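Local coordinates for isocitrate dehydrogenase [NAD] subunit 1, mitochondrial (Saccharomyces cerevisiae, PDB 3BLX), which acts in the citric acid cycle as part of an octameric mitochondrial enzyme that oxidises isocitrate to 2-oxoglutarate with NAD(+), and also binds mitochondrial mRNA leaders, at residues 21-26 with 64-69; 68-73 with 95-100. All coordinates share one frame; numbering follows the deposited sequence.

Contact 1. Residues 21-26 with 64-69; sequences TLIPGD and YEAVES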
ATOM      1  N   THR E  21       7.829 -23.338  12.411  1.00 21.84           N
ATOM      2  CA  THR E  21       8.851 -22.769  13.275  1.00 22.63           C
ATOM      3  C   THR E  21       8.813 -23.414  14.662  1.00 29.91           C
ATOM      4  O   THR E  21       7.729 -23.598  15.261  1.00 26.05           O
ATOM      5  CB  THR E  21       8.694 -21.239  13.375  1.00 22.18           C
ATOM      6  OG1 THR E  21       8.826 -20.678  12.074  1.00 21.58           O
ATOM      7  CG2 THR E  21       9.769 -20.606  14.260  1.00 17.51           C
ATOM      8  N   LEU E  22       9.989 -23.788  15.156  1.00 23.66           N
ATOM      9  CA  LEU E  22      10.100 -24.345  16.496  1.00 30.80           C
ATOM     10  C   LEU E  22      11.082 -23.497  17.280  1.00 31.63           C
ATOM     11  O   LEU E  22      12.245 -23.357  16.894  1.00 28.27           O
ATOM     12  CB  LEU E  22      10.585 -25.795  16.454  1.00 24.34           C
ATOM     13  CG  LEU E  22      10.559 -26.486  17.810  1.00 27.29           C
ATOM     14  CD1 LEU E  22       9.200 -26.371  18.401  1.00 36.01           C
ATOM     15  CD2 LEU E  22      10.885 -27.904  17.629  1.00 31.53           C
ATOM     16  N   ILE E  23      10.611 -22.906  18.370  1.00 20.93           N
ATOM     17  CA  ILE E  23      11.462 -22.079  19.219  1.00 22.66           C
ATOM     18  C   ILE E  23      11.437 -22.702  20.600  1.00 28.89           C
ATOM     19  O   ILE E  23      10.494 -22.471  21.365  1.00 31.66           O
ATOM     20  CB  ILE E  23      10.907 -20.651  19.327  1.00 24.88           C
ATOM     21  CG1 ILE E  23      10.839 -19.977  17.963  1.00 26.37           C
ATOM     22  CG2 ILE E  23      11.745 -19.813  20.250  1.00 28.80           C
ATOM     23  CD1 ILE E  23       9.914 -18.768  17.920  1.00 17.48           C
ATOM     24  N   PRO E  24      12.465 -23.501  20.937  1.00 34.53           N
ATOM     25  CA  PRO E  24      12.397 -24.370  22.117  1.00 26.73           C
ATOM     26  C   PRO E  24      12.512 -23.599  23.429  1.00 27.07           C
ATOM     27  O   PRO E  24      11.849 -23.928  24.391  1.00 37.94           O
ATOM     28  CB  PRO E  24      13.589 -25.308  21.927  1.00 22.07           C
ATOM     29  CG  PRO E  24      14.030 -25.108  20.505  1.00 27.04           C
ATOM     30  CD  PRO E  24      13.733 -23.688  20.220  1.00 37.14           C
ATOM     31  N   GLY E  25      13.325 -22.563  23.468  1.00 28.55           N
ATOM     32  CA  GLY E  25      13.456 -21.805  24.695  1.00 46.33           C
ATOM     33  C   GLY E  25      14.669 -22.203  25.505  1.00 46.93           C
ATOM     34  O   GLY E  25      15.703 -22.558  24.956  1.00 39.06           O
ATOM     35  N   ASP E  26      14.539 -22.139  26.820  1.00 44.76           N
ATOM     36  CA  ASP E  26      15.646 -22.464  27.707  1.00 54.10           C
ATOM     37  C   ASP E  26      15.763 -23.978  27.901  1.00 51.67           C
ATOM     38  O   ASP E  26      15.269 -24.746  27.083  1.00 53.71           O
ATOM     39  CB  ASP E  26      15.554 -21.695  29.047  1.00 40.58           C
ATOM     40  CG  ASP E  26      14.417 -22.181  29.954  1.00 56.46           C
ATOM     41  OD1 ASP E  26      14.179 -21.518  30.986  1.00 54.92           O
ATOM     42  OD2 ASP E  26      13.768 -23.211  29.657  1.00 46.48           O
ATOM     43  N   TYR E  64      15.367 -11.854  15.711  1.00 27.50           N
ATOM     44  CA  TYR E  64      15.213 -11.533  14.304  1.00 36.74           C
ATOM     45  C   TYR E  64      14.995 -12.814  13.471  1.00 37.67           C
ATOM     46  O   TYR E  64      14.130 -12.850  12.601  1.00 35.46           O
ATOM     47  CB  TYR E  64      16.392 -10.697  13.805  1.00 32.49           C
ATOM     48  CG  TYR E  64      16.478 -10.558  12.300  1.00 50.66           C
ATOM     49  CD1 TYR E  64      17.237 -11.456  11.547  1.00 43.53           C
ATOM     50  CD2 TYR E  64      15.799  -9.540  11.627  1.00 39.88           C
ATOM     51  CE1 TYR E  64      17.317 -11.361  10.164  1.00 56.34           C
ATOM     52  CE2 TYR E  64      15.879  -9.424  10.236  1.00 50.49           C
ATOM     53  CZ  TYR E  64      16.646 -10.348   9.498  1.00 76.46           C
ATOM     54  OH  TYR E  64      16.757 -10.286   8.102  1.00 60.07           O
ATOM     55  N   GLU E  65      15.738 -13.869  13.778  1.00 28.44           N
ATOM     56  CA  GLU E  65      15.618 -15.126  13.058  1.00 41.07           C
ATOM     57  C   GLU E  65      14.293 -15.852  13.288  1.00 35.10           C
ATOM     58  O   GLU E  65      13.793 -16.566  12.413  1.00 39.05           O
ATOM     59  CB  GLU E  65      16.792 -16.051  13.383  1.00 38.35           C
ATOM     60  CG  GLU E  65      18.083 -15.684  12.669  1.00 50.43           C
ATOM     61  CD  GLU E  65      17.937 -15.561  11.144  1.00 99.09           C
ATOM     62  OE1 GLU E  65      16.924 -16.057  10.591  1.00 98.27           O
ATOM     63  OE2 GLU E  65      18.842 -14.971  10.496  1.00 90.36           O
ATOM     64  N   ALA E  66      13.718 -15.676  14.464  1.00 26.87           N
ATOM     65  CA  ALA E  66      12.440 -16.286  14.765  1.00 29.59           C
ATOM     66  C   ALA E  66      11.297 -15.557  14.062  1.00 31.91           C
ATOM     67  O   ALA E  66      10.391 -16.173  13.520  1.00 28.97           O
ATOM     68  CB  ALA E  66      12.223 -16.306  16.263  1.00 24.61           C
ATOM     69  N   VAL E  67      11.353 -14.235  14.081  1.00 31.25           N
ATOM     70  CA  VAL E  67      10.361 -13.427  13.409  1.00 33.20           C
ATOM     71  C   VAL E  67      10.404 -13.756  11.927  1.00 28.03           C
ATOM     72  O   VAL E  67       9.376 -14.019  11.315  1.00 39.31           O
ATOM     73  CB  VAL E  67      10.575 -11.896  13.677  1.00 28.87           C
ATOM     74  CG1 VAL E  67       9.694 -11.032  12.787  1.00 27.09           C
ATOM     75  CG2 VAL E  67      10.290 -11.583  15.118  1.00 17.91           C
ATOM     76  N   GLU E  68      11.602 -13.781  11.367  1.00 28.65           N
ATOM     77  CA  GLU E  68      11.792 -14.054   9.949  1.00 27.99           C
ATOM     78  C   GLU E  68      11.291 -15.459   9.565  1.00 34.02           C
ATOM     79  O   GLU E  68      10.656 -15.645   8.518  1.00 34.27           O
ATOM     80  CB  GLU E  68      13.260 -13.837   9.565  1.00 21.92           C
ATOM     81  CG  GLU E  68      13.453 -13.067   8.233  1.00 66.95           C
ATOM     82  CD  GLU E  68      12.616 -11.767   8.140  1.00 72.85           C
ATOM     83  OE1 GLU E  68      12.010 -11.527   7.073  1.00 73.16           O
ATOM     84  OE2 GLU E  68      12.558 -10.979   9.118  1.00 50.56           O
ATOM     85  N   SER E  69      11.546 -16.428  10.436  1.00 26.08           N
ATOM     86  CA  SER E  69      11.038 -17.767  10.241  1.00 22.19           C
ATOM     87  C   SER E  69       9.514 -17.819  10.290  1.00 21.29           C
ATOM     88  O   SER E  69       8.901 -18.490   9.464  1.00 18.13           O
ATOM     89  CB  SER E  69      11.655 -18.713  11.262  1.00 22.51           C
ATOM     90  OG  SER E  69      11.149 -20.023  11.121  1.00 22.62           O
TER
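Thr21 on strand 17-25 and Ser69 on helix 60-73 meet through their hydroxyls. Followed outward, the threonine side chain starts with CB facing the helix, 3.5 Å from Ser69 OG, and then forks. The hydroxyl branch lies anti to its own carbonyl carbon (chi1 -60°), which carries OG1 to 2.6 Å from Ser69 OG, a hydrogen bond whose proton could come from either hydroxyl. The methyl branch, CG2, settles beside the serine, 4.0 Å from Ser69 CB. Ser69 extends its OG anti to the backbone N (chi1 178°), reaching across to the strand. Both oxygens are buried, yet neither depends on this bond alone: Asn73 ND2 also bonds Thr21 OG1, and Glu50 OE1 makes a weak bond to Ser69 OG. With a valine here, Ser69 OG would probably lose its threonine mate and Asn73 one acceptor.

Two residues along the strand the chemistry turns apolar. Ile23 sends CD1 to 3.8 Å from Ala66 CB; the small alanine lets the long isoleucine branch reach close to the helix. Leu22, between them, points to the opposite face, where helix 27-42 covers it. Strand 17-25 thus lies sandwiched between helices, and helix 60-73 packs over it as the crossover that joins 47-51 to 75-80, in a beta-alpha-beta unit with 17-25 between them, part of this isocitrate/isopropylmalate dehydrogenase fold.

Contact 2. Residues 68-73 with 95-100; sequences ESLKRN and VALRKQ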
ATOM      1  N   GLU E  68      11.602 -13.781  11.367  1.00 28.65           N
ATOM      2  CA  GLU E  68      11.792 -14.054   9.949  1.00 27.99           C
ATOM      3  C   GLU E  68      11.291 -15.459   9.565  1.00 34.02           C
ATOM      4  O   GLU E  68      10.656 -15.645   8.518  1.00 34.27           O
ATOM      5  CB  GLU E  68      13.260 -13.837   9.565  1.00 21.92           C
ATOM      6  CG  GLU E  68      13.453 -13.067   8.233  1.00 66.95           C
ATOM      7  CD  GLU E  68      12.616 -11.767   8.140  1.00 72.85           C
ATOM      8  OE1 GLU E  68      12.010 -11.527   7.073  1.00 73.16           O
ATOM      9  OE2 GLU E  68      12.558 -10.979   9.118  1.00 50.56           O
ATOM     10  N   SER E  69      11.546 -16.428  10.436  1.00 26.08           N
ATOM     11  CA  SER E  69      11.038 -17.767  10.241  1.00 22.19           C
ATOM     12  C   SER E  69       9.514 -17.819  10.290  1.00 21.29           C
ATOM     13  O   SER E  69       8.901 -18.490   9.464  1.00 18.13           O
ATOM     14  CB  SER E  69      11.655 -18.713  11.262  1.00 22.51           C
ATOM     15  OG  SER E  69      11.149 -20.023  11.121  1.00 22.62           O
ATOM     16  N   LEU E  70       8.902 -17.106  11.242  1.00 17.23           N
ATOM     17  CA  LEU E  70       7.442 -17.027  11.308  1.00 17.99           C
ATOM     18  C   LEU E  70       6.831 -16.333  10.110  1.00 24.10           C
ATOM     19  O   LEU E  70       5.771 -16.725   9.661  1.00 25.77           O
ATOM     20  CB  LEU E  70       6.980 -16.362  12.566  1.00 16.74           C
ATOM     21  CG  LEU E  70       6.949 -17.337  13.742  1.00 25.97           C
ATOM     22  CD1 LEU E  70       6.879 -16.572  15.036  1.00 27.07           C
ATOM     23  CD2 LEU E  70       5.790 -18.303  13.631  1.00 22.81           C
ATOM     24  N   LYS E  71       7.512 -15.331   9.567  1.00 17.52           N
ATOM     25  CA  LYS E  71       7.011 -14.669   8.390  1.00 24.17           C
ATOM     26  C   LYS E  71       6.920 -15.623   7.201  1.00 31.72           C
ATOM     27  O   LYS E  71       5.982 -15.534   6.395  1.00 31.64           O
ATOM     28  CB  LYS E  71       7.862 -13.454   8.068  1.00 28.41           C
ATOM     29  CG  LYS E  71       7.414 -12.228   8.846  1.00 33.31           C
ATOM     30  CD  LYS E  71       8.531 -11.213   9.075  1.00 39.83           C
ATOM     31  CE  LYS E  71       8.502 -10.071   8.084  1.00 52.37           C
ATOM     32  NZ  LYS E  71       9.401  -9.010   8.585  1.00 52.99           N
ATOM     33  N   ARG E  72       7.882 -16.543   7.124  1.00 28.85           N
ATOM     34  CA  ARG E  72       7.914 -17.539   6.073  1.00 21.56           C
ATOM     35  C   ARG E  72       6.928 -18.665   6.321  1.00 28.99           C
ATOM     36  O   ARG E  72       6.217 -19.070   5.427  1.00 30.40           O
ATOM     37  CB  ARG E  72       9.305 -18.125   5.945  1.00 19.34           C
ATOM     38  CG  ARG E  72      10.364 -17.161   5.495  1.00 20.53           C
ATOM     39  CD  ARG E  72      11.598 -17.903   5.024  1.00 30.99           C
ATOM     40  NE  ARG E  72      12.271 -18.573   6.129  1.00 32.35           N
ATOM     41  CZ  ARG E  72      13.106 -17.957   6.957  1.00 34.16           C
ATOM     42  NH1 ARG E  72      13.356 -16.666   6.789  1.00 31.19           N
ATOM     43  NH2 ARG E  72      13.693 -18.620   7.946  1.00 24.39           N
ATOM     44  N   ASN E  73       6.882 -19.170   7.543  1.00 22.71           N
ATOM     45  CA  ASN E  73       6.111 -20.381   7.792  1.00 22.74           C
ATOM     46  C   ASN E  73       4.681 -20.117   8.253  1.00 19.34           C
ATOM     47  O   ASN E  73       3.803 -20.925   8.012  1.00 15.69           O
ATOM     48  CB  ASN E  73       6.837 -21.293   8.784  1.00 21.36           C
ATOM     49  CG  ASN E  73       8.250 -21.597   8.374  1.00 23.59           C
ATOM     50  OD1 ASN E  73       8.603 -21.579   7.192  1.00 31.26           O
ATOM     51  ND2 ASN E  73       9.072 -21.905   9.355  1.00 24.45           N
ATOM     52  N   VAL E  95       7.673  -9.043  22.296  1.00 18.20           N
ATOM     53  CA  VAL E  95       7.301  -7.764  21.775  1.00 27.64           C
ATOM     54  C   VAL E  95       7.425  -7.826  20.267  1.00 30.38           C
ATOM     55  O   VAL E  95       6.609  -7.257  19.551  1.00 34.73           O
ATOM     56  CB  VAL E  95       8.048  -6.526  22.432  1.00 32.36           C
ATOM     57  CG1 VAL E  95       8.544  -6.837  23.803  1.00 18.41           C
ATOM     58  CG2 VAL E  95       9.161  -6.013  21.569  1.00 36.32           C
ATOM     59  N   ALA E  96       8.421  -8.556  19.776  1.00 22.71           N
ATOM     60  CA  ALA E  96       8.565  -8.727  18.334  1.00 24.92           C
ATOM     61  C   ALA E  96       7.330  -9.384  17.710  1.00 28.79           C
ATOM     62  O   ALA E  96       6.833  -8.930  16.687  1.00 34.40           O
ATOM     63  CB  ALA E  96       9.802  -9.502  18.028  1.00 20.27           C
ATOM     64  N   LEU E  97       6.839 -10.440  18.342  1.00 21.76           N
ATOM     65  CA  LEU E  97       5.646 -11.131  17.877  1.00 29.23           C
ATOM     66  C   LEU E  97       4.444 -10.214  17.894  1.00 26.57           C
ATOM     67  O   LEU E  97       3.547 -10.319  17.077  1.00 34.63           O
ATOM     68  CB  LEU E  97       5.345 -12.359  18.743  1.00 26.70           C
ATOM     69  CG  LEU E  97       5.963 -13.697  18.326  1.00 35.27           C
ATOM     70  CD1 LEU E  97       7.222 -13.510  17.551  1.00 12.58           C
ATOM     71  CD2 LEU E  97       6.217 -14.528  19.553  1.00 33.38           C
ATOM     72  N   ARG E  98       4.424  -9.295  18.834  1.00 23.46           N
ATOM     73  CA  ARG E  98       3.276  -8.427  18.978  1.00 26.16           C
ATOM     74  C   ARG E  98       3.389  -7.171  18.080  1.00 23.92           C
ATOM     75  O   ARG E  98       2.421  -6.763  17.462  1.00 34.39           O
ATOM     76  CB  ARG E  98       3.070  -8.135  20.468  1.00 20.60           C
ATOM     77  CG  ARG E  98       2.791  -6.716  20.815  1.00 30.71           C
ATOM     78  CD  ARG E  98       3.055  -6.433  22.275  1.00 31.88           C
ATOM     79  NE  ARG E  98       2.576  -7.506  23.138  1.00 30.17           N
ATOM     80  CZ  ARG E  98       3.318  -8.075  24.084  1.00 31.82           C
ATOM     81  NH1 ARG E  98       4.557  -7.658  24.304  1.00 28.18           N
ATOM     82  NH2 ARG E  98       2.815  -9.053  24.815  1.00 20.63           N
ATOM     83  N   LYS E  99       4.577  -6.583  17.981  1.00 27.00           N
ATOM     84  CA  LYS E  99       4.772  -5.383  17.144  1.00 40.87           C
ATOM     85  C   LYS E  99       4.960  -5.694  15.665  1.00 38.41           C
ATOM     86  O   LYS E  99       4.418  -4.995  14.831  1.00 34.89           O
ATOM     87  CB  LYS E  99       5.971  -4.524  17.591  1.00 36.54           C
ATOM     88  CG  LYS E  99       6.073  -4.200  19.072  1.00 44.42           C
ATOM     89  CD  LYS E  99       5.081  -3.176  19.552  1.00 44.43           C
ATOM     90  CE  LYS E  99       5.325  -2.823  21.033  1.00 51.69           C
ATOM     91  NZ  LYS E  99       4.117  -2.235  21.690  1.00 44.03           N
ATOM     92  N   GLN E 100       5.747  -6.716  15.344  1.00 33.36           N
ATOM     93  CA  GLN E 100       6.030  -7.021  13.949  1.00 34.56           C
ATOM     94  C   GLN E 100       5.011  -7.952  13.313  1.00 41.17           C
ATOM     95  O   GLN E 100       4.705  -7.813  12.138  1.00 49.77           O
ATOM     96  CB  GLN E 100       7.430  -7.598  13.777  1.00 25.25           C
ATOM     97  CG  GLN E 100       8.533  -6.623  14.071  1.00 33.15           C
ATOM     98  CD  GLN E 100       9.893  -7.215  13.815  1.00 53.10           C
ATOM     99  OE1 GLN E 100      10.222  -7.558  12.678  1.00 48.28           O
ATOM    100  NE2 GLN E 100      10.698  -7.344  14.876  1.00 38.70           N
TER
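Leu70 of helix 60-73 and Leu97 of helix 92-99 touch methyl to methyl, with 4.0 Å between Leu70 CD1 and Leu97 CD1. The two side chains cross at about a right angle, so their ends meet at one point and do not lie alongside each other. Leu70 points its CB at the neighbouring helix and places CG anti to its carbonyl carbon (chi1 -82°), which aims the branched end at that helix; Leu97 starts off to one side, and its end bends back to join it. Leucine suits both places, being long enough to bridge backbones whose CA atoms are 9.0 Å apart.

Beside this buried pair lies a looser polar pair at the more open side. Lys71 NZ comes within 4.4 Å of Gln100 OE1, a proximity and not a bond. One turn back, Glu68 OE2 forms a long, weak salt bridge with Lys71 NZ at 3.8 Å, which may draw the ammonium toward the carboxylate.

The next shell adds further contacts to both helices. Leu70 also packs on Thr21 and Leu101, while Ala96 sits against Val63 and Val67, small enough to let helix 92-99 come near. Farther round, Arg72 forms a salt bridge with Glu50. Arg98, which by similarity binds substrate, points elsewhere: its guanidinium is held by the carbonyls of Gly89 and Asn131 and by a cation-pi contact with Phe136. Because the pairing here rests on undirected methyl packing and weak electrostatics, the relative placement of the helices is probably set largely by their other neighbours.

Both contacts draw on helix 60-73 and share Glu68 and Ser69, but they use different sides of it. Contact 1 is core: all four of its touching residues are buried, and a directed hydroxyl bond joins the helix to strand 17-25. Contact 2 is only partly buried, joining the same helix to helix 92-99 through an apolar centre with a charged and polar margin. Their centres lie about 9 Å apart, and they touch: Val67 CG2 approaches Ala96 CB at 3.6 Å. The helix thereby links the sheet to the segment bearing Arg98, while contact 1 is structural packing remote from the probable substrate-binding arginines.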